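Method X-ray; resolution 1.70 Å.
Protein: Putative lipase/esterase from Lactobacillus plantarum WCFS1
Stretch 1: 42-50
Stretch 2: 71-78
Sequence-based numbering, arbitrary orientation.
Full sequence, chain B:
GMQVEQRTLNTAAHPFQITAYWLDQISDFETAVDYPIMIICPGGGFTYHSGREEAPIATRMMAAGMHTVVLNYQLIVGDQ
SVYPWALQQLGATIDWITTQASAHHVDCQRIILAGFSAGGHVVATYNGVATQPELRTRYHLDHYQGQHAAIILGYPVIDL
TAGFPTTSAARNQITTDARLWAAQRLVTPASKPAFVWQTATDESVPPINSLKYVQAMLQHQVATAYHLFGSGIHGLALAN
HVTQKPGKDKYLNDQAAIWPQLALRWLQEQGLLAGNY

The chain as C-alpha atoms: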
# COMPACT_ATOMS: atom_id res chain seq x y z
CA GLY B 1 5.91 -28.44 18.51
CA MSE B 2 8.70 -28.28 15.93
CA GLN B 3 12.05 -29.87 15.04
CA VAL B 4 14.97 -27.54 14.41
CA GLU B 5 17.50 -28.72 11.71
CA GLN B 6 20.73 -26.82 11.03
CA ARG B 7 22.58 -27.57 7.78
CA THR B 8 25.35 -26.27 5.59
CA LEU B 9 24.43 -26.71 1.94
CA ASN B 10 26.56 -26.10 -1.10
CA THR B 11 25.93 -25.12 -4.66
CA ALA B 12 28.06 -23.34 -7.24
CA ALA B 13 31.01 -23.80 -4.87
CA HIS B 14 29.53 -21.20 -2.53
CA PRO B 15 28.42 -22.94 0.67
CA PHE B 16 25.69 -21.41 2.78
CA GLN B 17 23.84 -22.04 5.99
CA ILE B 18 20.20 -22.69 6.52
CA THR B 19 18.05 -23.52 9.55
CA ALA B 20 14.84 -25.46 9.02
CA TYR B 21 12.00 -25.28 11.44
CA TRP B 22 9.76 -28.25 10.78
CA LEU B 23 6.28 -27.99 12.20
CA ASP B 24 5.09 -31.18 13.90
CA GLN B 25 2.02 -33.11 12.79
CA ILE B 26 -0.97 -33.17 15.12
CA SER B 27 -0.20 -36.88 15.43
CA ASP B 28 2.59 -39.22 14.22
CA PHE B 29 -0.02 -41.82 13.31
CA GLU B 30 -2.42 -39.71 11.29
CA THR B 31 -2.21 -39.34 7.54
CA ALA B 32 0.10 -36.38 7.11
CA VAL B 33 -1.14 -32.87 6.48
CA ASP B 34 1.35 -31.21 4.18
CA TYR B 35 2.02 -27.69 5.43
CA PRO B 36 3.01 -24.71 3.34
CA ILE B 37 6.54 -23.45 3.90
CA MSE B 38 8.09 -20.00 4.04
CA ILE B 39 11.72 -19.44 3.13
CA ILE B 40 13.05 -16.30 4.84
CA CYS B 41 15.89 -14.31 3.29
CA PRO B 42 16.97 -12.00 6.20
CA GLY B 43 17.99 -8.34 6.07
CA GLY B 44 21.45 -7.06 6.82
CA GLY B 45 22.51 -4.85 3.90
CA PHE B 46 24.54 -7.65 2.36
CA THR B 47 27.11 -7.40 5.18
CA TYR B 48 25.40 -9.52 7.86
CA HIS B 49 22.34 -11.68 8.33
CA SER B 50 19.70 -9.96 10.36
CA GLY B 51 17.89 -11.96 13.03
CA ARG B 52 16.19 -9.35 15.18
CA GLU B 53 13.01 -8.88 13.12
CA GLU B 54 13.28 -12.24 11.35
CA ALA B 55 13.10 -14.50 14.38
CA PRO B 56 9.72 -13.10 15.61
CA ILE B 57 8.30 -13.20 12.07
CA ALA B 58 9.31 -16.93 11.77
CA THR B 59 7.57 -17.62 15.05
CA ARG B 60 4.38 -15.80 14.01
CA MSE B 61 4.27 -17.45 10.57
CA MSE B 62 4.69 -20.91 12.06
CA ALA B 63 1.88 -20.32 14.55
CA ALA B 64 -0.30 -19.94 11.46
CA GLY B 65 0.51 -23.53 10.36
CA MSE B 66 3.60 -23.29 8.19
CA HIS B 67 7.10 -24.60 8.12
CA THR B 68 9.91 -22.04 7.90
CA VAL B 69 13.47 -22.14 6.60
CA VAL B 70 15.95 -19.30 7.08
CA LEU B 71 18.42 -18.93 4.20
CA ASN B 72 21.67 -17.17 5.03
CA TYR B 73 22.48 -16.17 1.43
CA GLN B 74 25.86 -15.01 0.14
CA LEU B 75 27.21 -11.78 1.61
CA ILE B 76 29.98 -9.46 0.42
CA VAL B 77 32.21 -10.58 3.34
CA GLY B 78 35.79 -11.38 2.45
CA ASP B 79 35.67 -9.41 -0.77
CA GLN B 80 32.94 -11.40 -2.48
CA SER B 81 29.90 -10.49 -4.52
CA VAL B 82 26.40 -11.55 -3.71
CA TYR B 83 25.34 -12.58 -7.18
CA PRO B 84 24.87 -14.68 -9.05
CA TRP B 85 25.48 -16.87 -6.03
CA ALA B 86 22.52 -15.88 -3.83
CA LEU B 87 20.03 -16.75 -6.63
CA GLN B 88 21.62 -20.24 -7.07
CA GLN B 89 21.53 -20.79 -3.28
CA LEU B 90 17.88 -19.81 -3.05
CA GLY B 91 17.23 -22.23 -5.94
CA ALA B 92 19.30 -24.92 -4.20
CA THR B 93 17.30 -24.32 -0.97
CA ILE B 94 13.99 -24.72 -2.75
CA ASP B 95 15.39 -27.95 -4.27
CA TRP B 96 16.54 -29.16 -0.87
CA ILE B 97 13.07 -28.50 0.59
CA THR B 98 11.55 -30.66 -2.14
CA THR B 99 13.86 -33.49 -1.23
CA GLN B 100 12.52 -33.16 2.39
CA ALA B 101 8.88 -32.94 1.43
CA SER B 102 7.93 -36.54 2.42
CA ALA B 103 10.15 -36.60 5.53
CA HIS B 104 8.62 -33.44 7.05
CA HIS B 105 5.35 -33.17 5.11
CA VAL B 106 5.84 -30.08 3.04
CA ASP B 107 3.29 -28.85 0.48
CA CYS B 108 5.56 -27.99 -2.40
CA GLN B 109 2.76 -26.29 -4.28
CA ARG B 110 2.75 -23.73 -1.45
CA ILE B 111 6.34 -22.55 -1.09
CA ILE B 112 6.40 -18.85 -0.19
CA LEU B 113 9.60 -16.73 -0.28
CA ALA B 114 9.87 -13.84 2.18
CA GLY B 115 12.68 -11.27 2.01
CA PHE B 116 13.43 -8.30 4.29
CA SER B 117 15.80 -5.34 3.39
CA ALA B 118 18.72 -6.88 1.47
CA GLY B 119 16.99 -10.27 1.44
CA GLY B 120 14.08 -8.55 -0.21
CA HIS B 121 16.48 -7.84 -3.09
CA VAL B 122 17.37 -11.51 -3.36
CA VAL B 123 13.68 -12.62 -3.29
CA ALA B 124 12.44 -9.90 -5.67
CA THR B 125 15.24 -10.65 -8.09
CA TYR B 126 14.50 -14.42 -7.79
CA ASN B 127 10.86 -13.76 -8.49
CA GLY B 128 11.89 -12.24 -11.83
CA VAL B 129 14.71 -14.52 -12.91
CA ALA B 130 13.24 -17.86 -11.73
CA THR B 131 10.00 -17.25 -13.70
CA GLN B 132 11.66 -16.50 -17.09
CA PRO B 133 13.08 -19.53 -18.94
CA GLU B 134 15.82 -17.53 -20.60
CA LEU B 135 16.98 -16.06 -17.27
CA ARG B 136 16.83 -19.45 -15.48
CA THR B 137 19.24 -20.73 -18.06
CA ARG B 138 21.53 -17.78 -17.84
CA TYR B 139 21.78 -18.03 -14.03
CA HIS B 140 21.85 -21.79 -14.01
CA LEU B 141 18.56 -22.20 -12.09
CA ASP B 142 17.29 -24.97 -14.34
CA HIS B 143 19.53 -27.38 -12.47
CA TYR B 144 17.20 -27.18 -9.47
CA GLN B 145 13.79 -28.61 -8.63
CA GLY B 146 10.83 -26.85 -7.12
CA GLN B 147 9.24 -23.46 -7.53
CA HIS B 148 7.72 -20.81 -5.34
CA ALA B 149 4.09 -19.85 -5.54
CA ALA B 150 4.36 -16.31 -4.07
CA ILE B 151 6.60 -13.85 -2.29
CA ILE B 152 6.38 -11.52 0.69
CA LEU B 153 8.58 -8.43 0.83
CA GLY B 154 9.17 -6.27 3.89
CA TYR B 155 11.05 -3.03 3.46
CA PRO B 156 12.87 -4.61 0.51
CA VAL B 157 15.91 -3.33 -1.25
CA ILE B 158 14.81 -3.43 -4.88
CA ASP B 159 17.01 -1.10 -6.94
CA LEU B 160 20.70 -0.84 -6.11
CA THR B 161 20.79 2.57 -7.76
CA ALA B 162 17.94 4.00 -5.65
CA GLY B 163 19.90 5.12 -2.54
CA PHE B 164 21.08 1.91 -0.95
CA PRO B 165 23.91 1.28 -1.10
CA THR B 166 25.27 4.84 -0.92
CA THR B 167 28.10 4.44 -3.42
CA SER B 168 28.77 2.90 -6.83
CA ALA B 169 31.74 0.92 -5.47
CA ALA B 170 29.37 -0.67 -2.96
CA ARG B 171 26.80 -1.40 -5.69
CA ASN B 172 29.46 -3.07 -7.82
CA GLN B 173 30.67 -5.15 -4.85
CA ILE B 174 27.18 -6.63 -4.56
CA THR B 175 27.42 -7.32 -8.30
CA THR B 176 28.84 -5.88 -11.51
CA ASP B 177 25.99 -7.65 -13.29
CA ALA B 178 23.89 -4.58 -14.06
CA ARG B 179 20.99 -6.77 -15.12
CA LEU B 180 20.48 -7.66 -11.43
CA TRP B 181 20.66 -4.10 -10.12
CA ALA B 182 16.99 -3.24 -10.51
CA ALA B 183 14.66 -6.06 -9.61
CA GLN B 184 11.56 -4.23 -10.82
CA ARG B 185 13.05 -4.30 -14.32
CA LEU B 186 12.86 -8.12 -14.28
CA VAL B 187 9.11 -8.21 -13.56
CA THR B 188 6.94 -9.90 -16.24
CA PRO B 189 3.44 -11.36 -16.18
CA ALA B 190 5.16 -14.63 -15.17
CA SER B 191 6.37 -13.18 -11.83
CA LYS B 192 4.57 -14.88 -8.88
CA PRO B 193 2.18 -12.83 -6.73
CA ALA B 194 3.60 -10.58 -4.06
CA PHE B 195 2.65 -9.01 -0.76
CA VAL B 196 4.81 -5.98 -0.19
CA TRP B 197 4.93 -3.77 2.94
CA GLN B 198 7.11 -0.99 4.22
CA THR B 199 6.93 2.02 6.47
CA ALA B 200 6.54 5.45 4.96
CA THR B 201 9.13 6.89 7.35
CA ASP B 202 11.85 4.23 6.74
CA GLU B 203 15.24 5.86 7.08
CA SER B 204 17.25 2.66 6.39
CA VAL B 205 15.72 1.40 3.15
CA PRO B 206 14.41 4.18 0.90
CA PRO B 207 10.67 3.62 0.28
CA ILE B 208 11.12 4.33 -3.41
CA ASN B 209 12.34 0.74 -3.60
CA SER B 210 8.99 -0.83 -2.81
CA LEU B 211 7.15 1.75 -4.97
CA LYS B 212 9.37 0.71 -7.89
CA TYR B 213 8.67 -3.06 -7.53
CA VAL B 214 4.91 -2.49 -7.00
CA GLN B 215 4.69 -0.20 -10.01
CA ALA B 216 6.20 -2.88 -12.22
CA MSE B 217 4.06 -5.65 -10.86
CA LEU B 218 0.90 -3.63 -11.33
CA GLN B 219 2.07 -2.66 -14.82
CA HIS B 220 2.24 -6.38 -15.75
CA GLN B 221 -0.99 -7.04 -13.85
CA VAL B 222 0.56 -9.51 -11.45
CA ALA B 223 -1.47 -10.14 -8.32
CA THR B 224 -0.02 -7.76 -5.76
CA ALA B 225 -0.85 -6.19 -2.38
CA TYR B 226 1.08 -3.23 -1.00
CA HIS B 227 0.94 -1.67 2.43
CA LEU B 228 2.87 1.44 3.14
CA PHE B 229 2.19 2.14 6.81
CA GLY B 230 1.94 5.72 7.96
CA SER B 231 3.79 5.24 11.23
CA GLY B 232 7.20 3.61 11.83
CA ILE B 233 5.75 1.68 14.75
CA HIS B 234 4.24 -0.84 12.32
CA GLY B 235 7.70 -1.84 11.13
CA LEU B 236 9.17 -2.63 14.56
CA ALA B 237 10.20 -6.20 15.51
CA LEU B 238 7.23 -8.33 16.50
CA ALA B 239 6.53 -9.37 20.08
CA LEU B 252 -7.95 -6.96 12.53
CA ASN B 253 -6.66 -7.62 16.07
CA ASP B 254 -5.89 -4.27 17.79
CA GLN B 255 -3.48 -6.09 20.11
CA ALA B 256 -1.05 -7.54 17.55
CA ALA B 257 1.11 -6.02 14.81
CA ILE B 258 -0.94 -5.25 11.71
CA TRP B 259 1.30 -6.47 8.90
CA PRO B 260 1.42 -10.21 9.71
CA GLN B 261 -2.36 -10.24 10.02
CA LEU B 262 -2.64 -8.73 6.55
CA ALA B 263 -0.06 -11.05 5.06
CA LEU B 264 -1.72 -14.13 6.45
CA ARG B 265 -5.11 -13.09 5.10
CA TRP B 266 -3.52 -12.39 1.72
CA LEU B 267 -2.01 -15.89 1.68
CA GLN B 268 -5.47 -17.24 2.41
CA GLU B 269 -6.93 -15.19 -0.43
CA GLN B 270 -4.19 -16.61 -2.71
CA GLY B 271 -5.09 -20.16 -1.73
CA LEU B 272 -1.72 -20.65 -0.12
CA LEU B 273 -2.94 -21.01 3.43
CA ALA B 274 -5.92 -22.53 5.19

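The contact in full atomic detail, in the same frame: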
# COMPACT_ATOMS: atom_id res chain seq x y z
N PRO B 42 16.87 -13.09 5.20
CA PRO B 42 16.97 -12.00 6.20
C PRO B 42 17.46 -10.66 5.64
O PRO B 42 18.05 -10.59 4.52
CB PRO B 42 17.97 -12.54 7.22
CG PRO B 42 18.07 -14.00 6.97
CD PRO B 42 17.79 -14.21 5.52
N GLY B 43 17.29 -9.60 6.41
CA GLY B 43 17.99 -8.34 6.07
C GLY B 43 19.46 -8.35 6.41
O GLY B 43 20.04 -9.40 6.62
N GLY B 44 20.09 -7.15 6.43
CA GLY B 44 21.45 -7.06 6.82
C GLY B 44 22.38 -6.37 5.83
O GLY B 44 23.60 -6.44 5.96
N GLY B 45 21.79 -5.73 4.84
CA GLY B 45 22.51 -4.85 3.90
C GLY B 45 23.68 -5.48 3.18
O GLY B 45 24.60 -4.79 2.71
N PHE B 46 23.58 -6.79 3.03
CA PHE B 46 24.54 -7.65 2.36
C PHE B 46 25.87 -7.76 3.11
O PHE B 46 26.84 -8.34 2.59
CB PHE B 46 24.80 -7.26 0.90
CG PHE B 46 23.56 -7.16 0.04
CD1 PHE B 46 22.88 -8.28 -0.43
CD2 PHE B 46 23.11 -5.92 -0.34
CE1 PHE B 46 21.75 -8.12 -1.28
CE2 PHE B 46 21.98 -5.77 -1.16
CZ PHE B 46 21.32 -6.88 -1.62
N THR B 47 25.90 -7.28 4.36
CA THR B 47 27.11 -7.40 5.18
C THR B 47 26.98 -8.32 6.39
O THR B 47 27.99 -8.74 6.97
CB THR B 47 27.60 -6.00 5.68
OG1 THR B 47 26.59 -5.38 6.49
CG2 THR B 47 27.91 -5.11 4.46
N TYR B 48 25.75 -8.58 6.77
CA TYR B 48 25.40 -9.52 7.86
C TYR B 48 24.06 -10.14 7.59
O TYR B 48 23.36 -9.75 6.65
CB TYR B 48 25.42 -8.83 9.25
CG TYR B 48 24.28 -7.84 9.54
CD1 TYR B 48 24.37 -6.53 9.14
CD2 TYR B 48 23.14 -8.25 10.29
CE1 TYR B 48 23.38 -5.64 9.41
CE2 TYR B 48 22.14 -7.35 10.55
CZ TYR B 48 22.26 -6.05 10.11
OH TYR B 48 21.29 -5.11 10.37
N HIS B 49 23.64 -11.07 8.46
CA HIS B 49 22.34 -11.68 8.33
C HIS B 49 21.54 -11.29 9.54
O HIS B 49 21.84 -11.73 10.65
CB HIS B 49 22.38 -13.21 8.23
CG HIS B 49 23.12 -13.72 7.03
ND1 HIS B 49 24.32 -14.40 7.15
CD2 HIS B 49 22.82 -13.68 5.71
CE1 HIS B 49 24.74 -14.73 5.93
NE2 HIS B 49 23.83 -14.35 5.05
N SER B 50 20.51 -10.48 9.30
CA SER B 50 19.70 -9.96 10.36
C SER B 50 18.90 -11.08 11.00
O SER B 50 18.34 -11.90 10.32
CB SER B 50 18.73 -8.86 9.85
OG SER B 50 17.96 -8.33 10.89
N LEU B 71 17.37 -18.80 5.22
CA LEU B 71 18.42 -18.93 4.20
C LEU B 71 19.42 -17.80 4.37
O LEU B 71 19.11 -16.66 4.12
CB LEU B 71 17.84 -18.90 2.80
CG LEU B 71 18.94 -18.69 1.72
CD1 LEU B 71 20.07 -19.71 1.73
CD2 LEU B 71 18.20 -18.59 0.36
N ASN B 72 20.60 -18.13 4.88
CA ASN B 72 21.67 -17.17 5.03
C ASN B 72 22.48 -17.05 3.74
O ASN B 72 23.47 -17.67 3.60
CB ASN B 72 22.55 -17.59 6.21
CG ASN B 72 22.03 -17.09 7.58
OD1 ASN B 72 20.97 -16.47 7.73
ND2 ASN B 72 22.85 -17.31 8.60
N TYR B 73 21.97 -16.27 2.82
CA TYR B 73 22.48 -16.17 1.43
C TYR B 73 23.85 -15.46 1.43
O TYR B 73 24.25 -14.77 2.38
CB TYR B 73 21.43 -15.47 0.53
CG TYR B 73 21.08 -14.14 1.12
CD1 TYR B 73 21.93 -13.06 0.94
CD2 TYR B 73 19.94 -13.96 1.92
CE1 TYR B 73 21.68 -11.81 1.53
CE2 TYR B 73 19.68 -12.71 2.53
CZ TYR B 73 20.55 -11.66 2.35
OH TYR B 73 20.31 -10.45 2.99
N GLN B 74 24.55 -15.61 0.32
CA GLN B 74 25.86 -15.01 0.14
C GLN B 74 25.92 -13.54 0.51
O GLN B 74 25.14 -12.71 0.01
CB GLN B 74 26.24 -15.15 -1.33
CG GLN B 74 27.62 -14.81 -1.67
CD GLN B 74 28.60 -15.70 -0.97
OE1 GLN B 74 28.55 -16.92 -1.14
NE2 GLN B 74 29.49 -15.12 -0.19
N LEU B 75 26.96 -13.18 1.25
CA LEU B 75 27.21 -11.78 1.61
C LEU B 75 28.50 -11.32 0.93
O LEU B 75 29.21 -12.12 0.27
CB LEU B 75 27.43 -11.66 3.12
CG LEU B 75 26.28 -12.14 3.99
CD1 LEU B 75 26.69 -12.10 5.46
CD2 LEU B 75 25.04 -11.30 3.64
N ILE B 76 28.81 -10.04 1.11
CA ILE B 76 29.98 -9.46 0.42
C ILE B 76 31.25 -9.72 1.25
O ILE B 76 32.31 -9.36 0.86
CB ILE B 76 29.83 -7.93 0.09
CG1 ILE B 76 29.72 -7.06 1.33
CG2 ILE B 76 28.65 -7.63 -0.81
CD1 ILE B 76 30.00 -5.59 1.01
N VAL B 77 31.08 -10.33 2.42
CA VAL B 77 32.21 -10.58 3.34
C VAL B 77 33.37 -11.24 2.63
O VAL B 77 33.18 -12.08 1.76
CB VAL B 77 31.77 -11.46 4.55
CG1 VAL B 77 30.61 -10.77 5.29
CG2 VAL B 77 31.42 -12.87 4.07
N GLY B 78 34.58 -10.82 3.02
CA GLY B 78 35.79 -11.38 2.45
C GLY B 78 35.95 -11.09 0.99
O GLY B 78 36.48 -11.90 0.23
O HOH W 1 22.28 -8.90 4.16

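Three direct hydrogen bonds pin these two segments together, and each ends on a backbone carbonyl. H49 NE2 donates to Y73 O at 2.7 Å, nearly straight at 170°; the acceptor lies near the plane of the imidazole, where the N-H points. Y73 OH gives its proton to P42 O, also at 2.7 Å. The third is backbone to backbone, I76 N to F46 O at 3.0 Å and 168°.

Because its proton is spent on P42 O, the Y73 hydroxyl is free to accept from a water, 2.8 Å from Y73 OH. That water accepts from F46 N (2.7 Å) and donates to Y48 O (2.8 Å), so one tyrosine oxygen also serves the turn. Within that turn, G44 has a phi of 126°, and a CB there would lie 1.9 Å from Y48 O: the fold calls for glycine.

The H49 ring is also packed on both faces. N72 CB covers one face and L75 CD1 the opposite one, each 3.6 Å from the H49 ring centroid, while the ring's edge meets the face of Y73 at 86°. Farther out, P42 CD rests 3.8 Å from Y73 CE2, and F46 CB reaches I76 CG2 at 4.2 Å. The rule is a polar edge aimed at a carbonyl, with carbon on both faces.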